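Local coordinates for endo-beta-N-acetylglucosaminidase F1 (Bacteroides thetaiotaomicron VPI-5482, PDB 6TCV), which probably cleaves high-mannose N-glycans between the two N-acetylglucosamines of their core, as a gut bacterial endo-beta-N-acetylglucosaminidase, at residues S305-K317 against M333-W347. The protein carries 2 engineered substitutions. Sequence-based numbering, arbitrary orientation.
Sequences STAAAARLCYETK and MYGVATVDGVDAKEW
Tyr-314 presents its edge to the indole face of Trp-347, a T-shaped pair with the planes at 87° and Tyr-314 CD1 lying 3.5 Å from Trp-347 CD1. Tyr-314 CB rests over the five-membered ring in a CH-pi contact, while Ala-344 CA covers the other face. The indole is further held by its own segment, since Trp-347 NE1 donates to Val-342 O at 3.0 Å; that carbonyl also accepts from Val-339 N on the opposite face of its plane. Along the six-membered ring, Ala-310 CB meets CH2 and Cys-313 CB nears CE3.

The example illustrates how a beta hairpin can pack against one flank of a helix in the (beta/alpha)8-type barrel of endoglycosidases of this kind: strands 338-339 and 342-343, joined by a type I' turn, lie against helix 306-319, whose inner side packs on barrel strands 283-287 and 324-329. Hairpin and 3-10 turn occupy the connection from strand 324-329 to its parallel neighbour 350-353, where a barrel helix would usually stand.

At the turn, Arg-311 makes a two-pronged, end-on salt bridge to Asp-340, NH1 to OD2 and NH2 to OD1, both at 2.9 Å. Each oxygen is approached from above the carboxylate plane, the two flat groups being 56° apart. Bends at chi2 and chi3 curl the arginine back, laying its guanidinium over Val-339 CG1, 3.6 Å from CZ. NH1 forms a second salt bridge, to Glu-315 OE2, so an alanine here would probably leave the carboxylates of Asp-340 and Glu-315 close together without the charge they share. A water joins Asp-340 OD2 to Tyr-314 OH. Towards the helix start, Val-336 CG2 sits 3.4 Å from Thr-306 OG1, and Met-333 turns its CE to touch both Ala-309 CB and Cys-313 SG.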
ATOM      1  N   SER A 305      -7.042  -4.779 -21.002  1.00 17.92           N
ATOM      2  CA  SER A 305      -6.618  -3.413 -21.303  1.00 17.49           C
ATOM      3  C   SER A 305      -6.199  -2.688 -20.026  1.00 16.39           C
ATOM      4  O   SER A 305      -6.642  -3.009 -18.918  1.00 15.74           O
ATOM      5  CB  SER A 305      -7.730  -2.621 -21.981  1.00 18.66           C
ATOM      6  OG  SER A 305      -8.701  -2.224 -21.031  1.00 19.04           O
ATOM      7  N   THR A 306      -5.374  -1.662 -20.194  1.00 17.20           N
ATOM      8  CA  THR A 306      -5.065  -0.771 -19.083  1.00 16.31           C
ATOM      9  C   THR A 306      -6.315  -0.065 -18.562  1.00 16.09           C
ATOM     10  O   THR A 306      -6.378   0.229 -17.372  1.00 15.31           O
ATOM     11  CB  THR A 306      -3.967   0.218 -19.494  1.00 16.69           C
ATOM     12  OG1 THR A 306      -4.352   0.859 -20.694  1.00 18.21           O
ATOM     13  CG2 THR A 306      -2.581  -0.502 -19.647  1.00 19.50           C
ATOM     14  N   ALA A 307      -7.334   0.147 -19.376  1.00 15.69           N
ATOM     15  CA  ALA A 307      -8.552   0.774 -18.864  1.00 15.76           C
ATOM     16  C   ALA A 307      -9.287  -0.166 -17.914  1.00 16.23           C
ATOM     17  O   ALA A 307      -9.778   0.255 -16.860  1.00 15.60           O
ATOM     18  CB  ALA A 307      -9.503   1.164 -20.006  1.00 17.03           C
ATOM     19  N   ALA A 308      -9.299  -1.460 -18.208  1.00 15.22           N
ATOM     20  CA  ALA A 308      -9.950  -2.403 -17.311  1.00 15.54           C
ATOM     21  C   ALA A 308      -9.176  -2.531 -16.014  1.00 15.07           C
ATOM     22  O   ALA A 308      -9.769  -2.658 -14.937  1.00 15.34           O
ATOM     23  CB  ALA A 308     -10.064  -3.782 -18.001  1.00 16.29           C
ATOM     24  N   ALA A 309      -7.854  -2.534 -16.099  1.00 15.19           N
ATOM     25  CA  ALA A 309      -7.015  -2.552 -14.910  1.00 14.46           C
ATOM     26  C   ALA A 309      -7.252  -1.327 -14.040  1.00 14.03           C
ATOM     27  O   ALA A 309      -7.369  -1.425 -12.807  1.00 13.78           O
ATOM     28  CB  ALA A 309      -5.547  -2.649 -15.306  1.00 15.46           C
ATOM     29  N   ALA A 310      -7.306  -0.155 -14.665  1.00 14.09           N
ATOM     30  CA  ALA A 310      -7.544   1.076 -13.900  1.00 14.72           C
ATOM     31  C   ALA A 310      -8.898   1.030 -13.217  1.00 14.09           C
ATOM     32  O   ALA A 310      -9.032   1.453 -12.063  1.00 14.63           O
ATOM     33  CB  ALA A 310      -7.431   2.296 -14.821  1.00 15.76           C
ATOM     34  N   ARG A 311      -9.919   0.536 -13.914  1.00 14.88           N
ATOM     35  CA  ARG A 311     -11.226   0.370 -13.273  1.00 14.72           C
ATOM     36  C   ARG A 311     -11.119  -0.463 -11.986  1.00 13.86           C
ATOM     37  O   ARG A 311     -11.659  -0.089 -10.935  1.00 14.48           O
ATOM     38  CB  ARG A 311     -12.221  -0.244 -14.253  1.00 15.68           C
ATOM     39  CG  ARG A 311     -13.558  -0.747 -13.593  1.00 16.86           C
ATOM     40  CD  ARG A 311     -14.385   0.408 -13.029  1.00 16.80           C
ATOM     41  NE  ARG A 311     -14.814   1.310 -14.106  1.00 18.21           N
ATOM     42  CZ  ARG A 311     -15.435   2.451 -13.879  1.00 18.44           C
ATOM     43  NH1 ARG A 311     -15.741   2.855 -12.670  1.00 18.07           N
ATOM     44  NH2 ARG A 311     -15.713   3.258 -14.911  1.00 21.76           N
ATOM     45  N   LEU A 312     -10.395  -1.566 -12.042  1.00 13.43           N
ATOM     46  CA  LEU A 312     -10.223  -2.388 -10.850  1.00 14.38           C
ATOM     47  C   LEU A 312      -9.509  -1.624  -9.750  1.00 13.58           C
ATOM     48  O   LEU A 312      -9.920  -1.664  -8.582  1.00 14.08           O
ATOM     49  CB  LEU A 312      -9.453  -3.699 -11.172  1.00 13.09           C
ATOM     50  CG  LEU A 312      -9.102  -4.553  -9.951  1.00 13.46           C
ATOM     51  CD1 LEU A 312     -10.372  -5.005  -9.217  1.00 14.85           C
ATOM     52  CD2 LEU A 312      -8.219  -5.733 -10.337  1.00 13.61           C
ATOM     53  N   CYS A 313      -8.454  -0.886 -10.088  1.00 12.97           N
ATOM     54  CA  CYS A 313      -7.742  -0.135  -9.053  1.00 13.60           C
ATOM     55  C   CYS A 313      -8.637   0.911  -8.406  1.00 12.77           C
ATOM     56  O   CYS A 313      -8.660   1.049  -7.176  1.00 13.46           O
ATOM     57  CB  CYS A 313      -6.489   0.518  -9.645  1.00 13.65           C
ATOM     58  SG  CYS A 313      -5.220  -0.693 -10.145  1.00 14.50           S
ATOM     59  N   TYR A 314      -9.369   1.659  -9.234  1.00 13.48           N
ATOM     60  CA  TYR A 314     -10.269   2.695  -8.758  1.00 13.90           C
ATOM     61  C   TYR A 314     -11.324   2.100  -7.845  1.00 13.67           C
ATOM     62  O   TYR A 314     -11.579   2.629  -6.762  1.00 14.40           O
ATOM     63  CB  TYR A 314     -10.935   3.378  -9.967  1.00 15.35           C
ATOM     64  CG  TYR A 314     -12.076   4.259  -9.600  1.00 15.55           C
ATOM     65  CD1 TYR A 314     -11.854   5.539  -9.079  1.00 17.44           C
ATOM     66  CD2 TYR A 314     -13.373   3.821  -9.753  1.00 16.39           C
ATOM     67  CE1 TYR A 314     -12.948   6.362  -8.702  1.00 20.23           C
ATOM     68  CE2 TYR A 314     -14.446   4.643  -9.403  1.00 18.02           C
ATOM     69  CZ  TYR A 314     -14.208   5.908  -8.899  1.00 20.15           C
ATOM     70  OH  TYR A 314     -15.274   6.720  -8.539  1.00 24.38           O
ATOM     71  N   GLU A 315     -11.974   1.012  -8.267  1.00 14.78           N
ATOM     72  CA  GLU A 315     -13.014   0.407  -7.451  1.00 14.70           C
ATOM     73  C   GLU A 315     -12.444  -0.164  -6.172  1.00 13.62           C
ATOM     74  O   GLU A 315     -13.119  -0.156  -5.146  1.00 14.23           O
ATOM     75  CB  GLU A 315     -13.783  -0.670  -8.242  1.00 13.63           C
ATOM     76  CG  GLU A 315     -14.525  -0.144  -9.444  1.00 16.60           C
ATOM     77  CD  GLU A 315     -15.652   0.815  -9.137  1.00 16.96           C
ATOM     78  OE1 GLU A 315     -16.107   0.891  -7.942  1.00 17.62           O
ATOM     79  OE2 GLU A 315     -16.111   1.493 -10.089  1.00 17.63           O
ATOM     80  N   THR A 316     -11.222  -0.674  -6.207  1.00 13.45           N
ATOM     81  CA  THR A 316     -10.618  -1.184  -4.984  1.00 13.60           C
ATOM     82  C   THR A 316     -10.378  -0.051  -3.996  1.00 12.72           C
ATOM     83  O   THR A 316     -10.733  -0.177  -2.818  1.00 13.37           O
ATOM     84  CB  THR A 316      -9.306  -1.901  -5.297  1.00 12.89           C
ATOM     85  OG1 THR A 316      -9.505  -2.974  -6.231  1.00 13.36           O
ATOM     86  CG2 THR A 316      -8.718  -2.519  -4.058  1.00 13.37           C
ATOM     87  N   LYS A 317      -9.875   1.097  -4.458  1.00 13.69           N
ATOM     88  CA  LYS A 317      -9.685   2.216  -3.538  1.00 13.91           C
ATOM     89  C   LYS A 317     -11.015   2.685  -2.986  1.00 14.37           C
ATOM     90  O   LYS A 317     -11.112   3.018  -1.804  1.00 15.43           O
ATOM     91  CB  LYS A 317      -8.954   3.343  -4.248  1.00 13.89           C
ATOM     92  CG  LYS A 317      -8.468   4.454  -3.337  1.00 14.92           C
ATOM     93  CD  LYS A 317      -7.328   4.036  -2.490  1.00 14.26           C
ATOM     94  CE  LYS A 317      -6.792   5.189  -1.627  1.00 14.21           C
ATOM     95  NZ  LYS A 317      -5.672   4.717  -0.796  1.00 14.65           N
ATOM     96  N   MET A 333      -1.412  -3.688 -16.361  1.00 14.01           N
ATOM     97  CA  MET A 333      -1.887  -3.277 -15.050  1.00 13.75           C
ATOM     98  C   MET A 333      -1.885  -1.768 -14.811  1.00 14.34           C
ATOM     99  O   MET A 333      -2.589  -1.308 -13.894  1.00 15.50           O
ATOM    100  CB  MET A 333      -1.059  -3.948 -13.924  1.00 14.18           C
ATOM    101  CG  MET A 333      -1.796  -3.989 -12.590  1.00 13.87           C
ATOM    102  SD  MET A 333      -3.270  -5.056 -12.668  1.00 14.57           S
ATOM    103  CE  MET A 333      -4.521  -3.978 -11.924  1.00 14.74           C
ATOM    104  N   TYR A 334      -1.102  -0.999 -15.569  1.00 14.68           N
ATOM    105  CA  TYR A 334      -0.841   0.402 -15.253  1.00 14.79           C
ATOM    106  C   TYR A 334      -0.742   1.238 -16.500  1.00 15.19           C
ATOM    107  O   TYR A 334      -0.130   0.822 -17.466  1.00 16.70           O
ATOM    108  CB  TYR A 334       0.491   0.514 -14.508  1.00 15.89           C
ATOM    109  CG  TYR A 334       0.877   1.889 -14.022  1.00 14.05           C
ATOM    110  CD1 TYR A 334       0.191   2.529 -12.984  1.00 15.15           C
ATOM    111  CD2 TYR A 334       1.952   2.534 -14.576  1.00 14.60           C
ATOM    112  CE1 TYR A 334       0.581   3.760 -12.496  1.00 14.94           C
ATOM    113  CE2 TYR A 334       2.360   3.816 -14.123  1.00 14.63           C
ATOM    114  CZ  TYR A 334       1.646   4.420 -13.061  1.00 14.76           C
ATOM    115  OH  TYR A 334       2.030   5.645 -12.554  1.00 15.01           O
ATOM    116  N   GLY A 335      -1.304   2.428 -16.455  1.00 15.58           N
ATOM    117  CA  GLY A 335      -1.128   3.385 -17.533  1.00 17.62           C
ATOM    118  C   GLY A 335      -2.276   4.333 -17.782  1.00 17.26           C
ATOM    119  O   GLY A 335      -2.021   5.427 -18.292  1.00 19.13           O
ATOM    120  N   VAL A 336      -3.483   3.979 -17.436  1.00 16.22           N
ATOM    121  CA  VAL A 336      -4.638   4.873 -17.579  1.00 15.71           C
ATOM    122  C   VAL A 336      -4.773   5.721 -16.333  1.00 16.61           C
ATOM    123  O   VAL A 336      -4.773   5.211 -15.205  1.00 17.18           O
ATOM    124  CB  VAL A 336      -5.909   4.050 -17.844  1.00 16.03           C
ATOM    125  CG1 VAL A 336      -7.167   4.890 -17.636  1.00 19.09           C
ATOM    126  CG2 VAL A 336      -5.866   3.521 -19.249  1.00 18.14           C
ATOM    127  N   ALA A 337      -4.910   7.023 -16.519  1.00 17.03           N
ATOM    128  CA  ALA A 337      -4.702   7.958 -15.427  1.00 17.10           C
ATOM    129  C   ALA A 337      -5.999   8.543 -14.884  1.00 18.62           C
ATOM    130  O   ALA A 337      -5.953   9.318 -13.905  1.00 17.78           O
ATOM    131  CB  ALA A 337      -3.810   9.103 -15.943  1.00 21.18           C
ATOM    132  N   THR A 338      -7.145   8.153 -15.434  1.00 18.61           N
ATOM    133  CA  THR A 338      -8.421   8.698 -14.988  1.00 18.44           C
ATOM    134  C   THR A 338      -9.480   7.604 -15.090  1.00 19.36           C
ATOM    135  O   THR A 338      -9.567   6.915 -16.117  1.00 19.39           O
ATOM    136  CB  THR A 338      -8.819   9.888 -15.876  1.00 20.74           C
ATOM    137  OG1 THR A 338      -7.689  10.742 -16.091  1.00 24.51           O
ATOM    138  CG2 THR A 338      -9.872  10.718 -15.192  1.00 23.49           C
ATOM    139  N   VAL A 339     -10.323   7.499 -14.076  1.00 17.68           N
ATOM    140  CA  VAL A 339     -11.506   6.635 -14.086  1.00 16.92           C
ATOM    141  C   VAL A 339     -12.658   7.450 -13.558  1.00 17.67           C
ATOM    142  O   VAL A 339     -12.559   8.026 -12.470  1.00 19.26           O
ATOM    143  CB  VAL A 339     -11.334   5.366 -13.238  1.00 16.41           C
ATOM    144  CG1 VAL A 339     -12.615   4.552 -13.231  1.00 20.24           C
ATOM    145  CG2 VAL A 339     -10.194   4.538 -13.742  1.00 16.65           C
ATOM    146  N   ASP A 340     -13.727   7.534 -14.321  1.00 19.68           N
ATOM    147  CA  ASP A 340     -14.905   8.287 -13.872  1.00 21.68           C
ATOM    148  C   ASP A 340     -14.525   9.713 -13.434  1.00 22.16           C
ATOM    149  O   ASP A 340     -15.078  10.265 -12.478  1.00 23.50           O
ATOM    150  CB  ASP A 340     -15.665   7.544 -12.790  1.00 21.72           C
ATOM    151  CG  ASP A 340     -16.345   6.287 -13.310  1.00 22.09           C
ATOM    152  OD1 ASP A 340     -16.387   6.071 -14.524  1.00 24.75           O
ATOM    153  OD2 ASP A 340     -16.831   5.513 -12.470  1.00 22.74           O
ATOM    154  N   GLY A 341     -13.602  10.325 -14.176  1.00 22.23           N
ATOM    155  CA  GLY A 341     -13.145  11.664 -13.902  1.00 21.97           C
ATOM    156  C   GLY A 341     -12.241  11.806 -12.703  1.00 20.57           C
ATOM    157  O   GLY A 341     -11.809  12.925 -12.405  1.00 24.00           O
ATOM    158  N   VAL A 342     -11.809  10.725 -12.088  1.00 19.91           N
ATOM    159  CA  VAL A 342     -11.001  10.782 -10.884  1.00 18.28           C
ATOM    160  C   VAL A 342      -9.574  10.414 -11.246  1.00 17.95           C
ATOM    161  O   VAL A 342      -9.318   9.331 -11.808  1.00 17.28           O
ATOM    162  CB  VAL A 342     -11.517   9.818  -9.792  1.00 17.91           C
ATOM    163  CG1 VAL A 342     -10.679   9.910  -8.557  1.00 19.08           C
ATOM    164  CG2 VAL A 342     -12.974  10.134  -9.440  1.00 20.67           C
ATOM    165  N   ASP A 343      -8.641  11.305 -10.891  1.00 17.36           N
ATOM    166  CA  ASP A 343      -7.234  11.115 -11.217  1.00 16.73           C
ATOM    167  C   ASP A 343      -6.584  10.015 -10.432  1.00 16.90           C
ATOM    168  O   ASP A 343      -6.886   9.789  -9.257  1.00 17.29           O
ATOM    169  CB  ASP A 343      -6.489  12.410 -10.946  1.00 18.71           C
ATOM    170  CG  ASP A 343      -5.050  12.337 -11.358  1.00 19.38           C
ATOM    171  OD1 ASP A 343      -4.799  12.596 -12.530  1.00 22.80           O
ATOM    172  OD2 ASP A 343      -4.184  12.198 -10.442  1.00 20.70           O
ATOM    173  N   ALA A 344      -5.625   9.363 -11.101  1.00 15.95           N
ATOM    174  CA  ALA A 344      -4.908   8.239 -10.527  1.00 15.26           C
ATOM    175  C   ALA A 344      -4.214   8.513  -9.202  1.00 15.33           C
ATOM    176  O   ALA A 344      -4.025   7.573  -8.421  1.00 15.69           O
ATOM    177  CB  ALA A 344      -3.850   7.743 -11.522  1.00 17.20           C
ATOM    178  N   LYS A 345      -3.826   9.758  -8.893  1.00 15.40           N
ATOM    179  CA  LYS A 345      -3.225  10.000  -7.573  1.00 15.82           C
ATOM    180  C   LYS A 345      -4.162   9.569  -6.441  1.00 16.47           C
ATOM    181  O   LYS A 345      -3.702   9.226  -5.332  1.00 15.83           O
ATOM    182  CB  LYS A 345      -2.768  11.413  -7.408  1.00 16.61           C
ATOM    183  CG  LYS A 345      -1.840  11.632  -6.237  1.00 20.11           C
ATOM    184  CD  LYS A 345      -1.363  13.088  -6.133  1.00 21.65           C
ATOM    185  CE  LYS A 345      -0.555  13.287  -4.892  1.00 22.58           C
ATOM    186  NZ  LYS A 345      -0.031  14.672  -4.765  1.00 24.36           N
ATOM    187  N   GLU A 346      -5.465   9.569  -6.696  1.00 15.86           N
ATOM    188  CA  GLU A 346      -6.447   9.223  -5.678  1.00 17.30           C
ATOM    189  C   GLU A 346      -6.573   7.714  -5.501  1.00 15.87           C
ATOM    190  O   GLU A 346      -7.245   7.293  -4.548  1.00 18.07           O
ATOM    191  CB  GLU A 346      -7.805   9.790  -6.067  1.00 17.21           C
ATOM    192  CG  GLU A 346      -7.922  11.301  -6.233  1.00 18.95           C
ATOM    193  CD  GLU A 346      -8.198  12.092  -4.954  1.00 22.78           C
ATOM    194  OE1 GLU A 346      -8.434  11.499  -3.870  1.00 22.67           O
ATOM    195  OE2 GLU A 346      -8.346  13.357  -5.055  1.00 23.52           O
ATOM    196  N   TRP A 347      -6.060   6.885  -6.421  1.00 14.28           N
ATOM    197  CA  TRP A 347      -6.291   5.439  -6.358  1.00 14.14           C
ATOM    198  C   TRP A 347      -5.087   4.558  -6.687  1.00 16.13           C
ATOM    199  O   TRP A 347      -5.241   3.337  -6.677  1.00 15.91           O
ATOM    200  CB  TRP A 347      -7.584   5.005  -7.127  1.00 14.45           C
ATOM    201  CG  TRP A 347      -7.805   5.664  -8.448  1.00 14.66           C
ATOM    202  CD1 TRP A 347      -8.552   6.748  -8.696  1.00 16.45           C
ATOM    203  CD2 TRP A 347      -7.266   5.226  -9.716  1.00 14.80           C
ATOM    204  NE1 TRP A 347      -8.492   7.077 -10.037  1.00 16.05           N
ATOM    205  CE2 TRP A 347      -7.682   6.151 -10.673  1.00 15.35           C
ATOM    206  CE3 TRP A 347      -6.440   4.159 -10.118  1.00 15.22           C
ATOM    207  CZ2 TRP A 347      -7.327   6.030 -12.029  1.00 16.49           C
ATOM    208  CZ3 TRP A 347      -6.072   4.061 -11.448  1.00 15.99           C
ATOM    209  CH2 TRP A 347      -6.507   4.994 -12.375  1.00 16.62           C
TER
HETATM  210  O   HOH W   1      -4.171   1.369 -16.194  1.00 22.60           O
HETATM  211  O   HOH W   2     -17.477   6.200 -10.000  1.00 29.02           O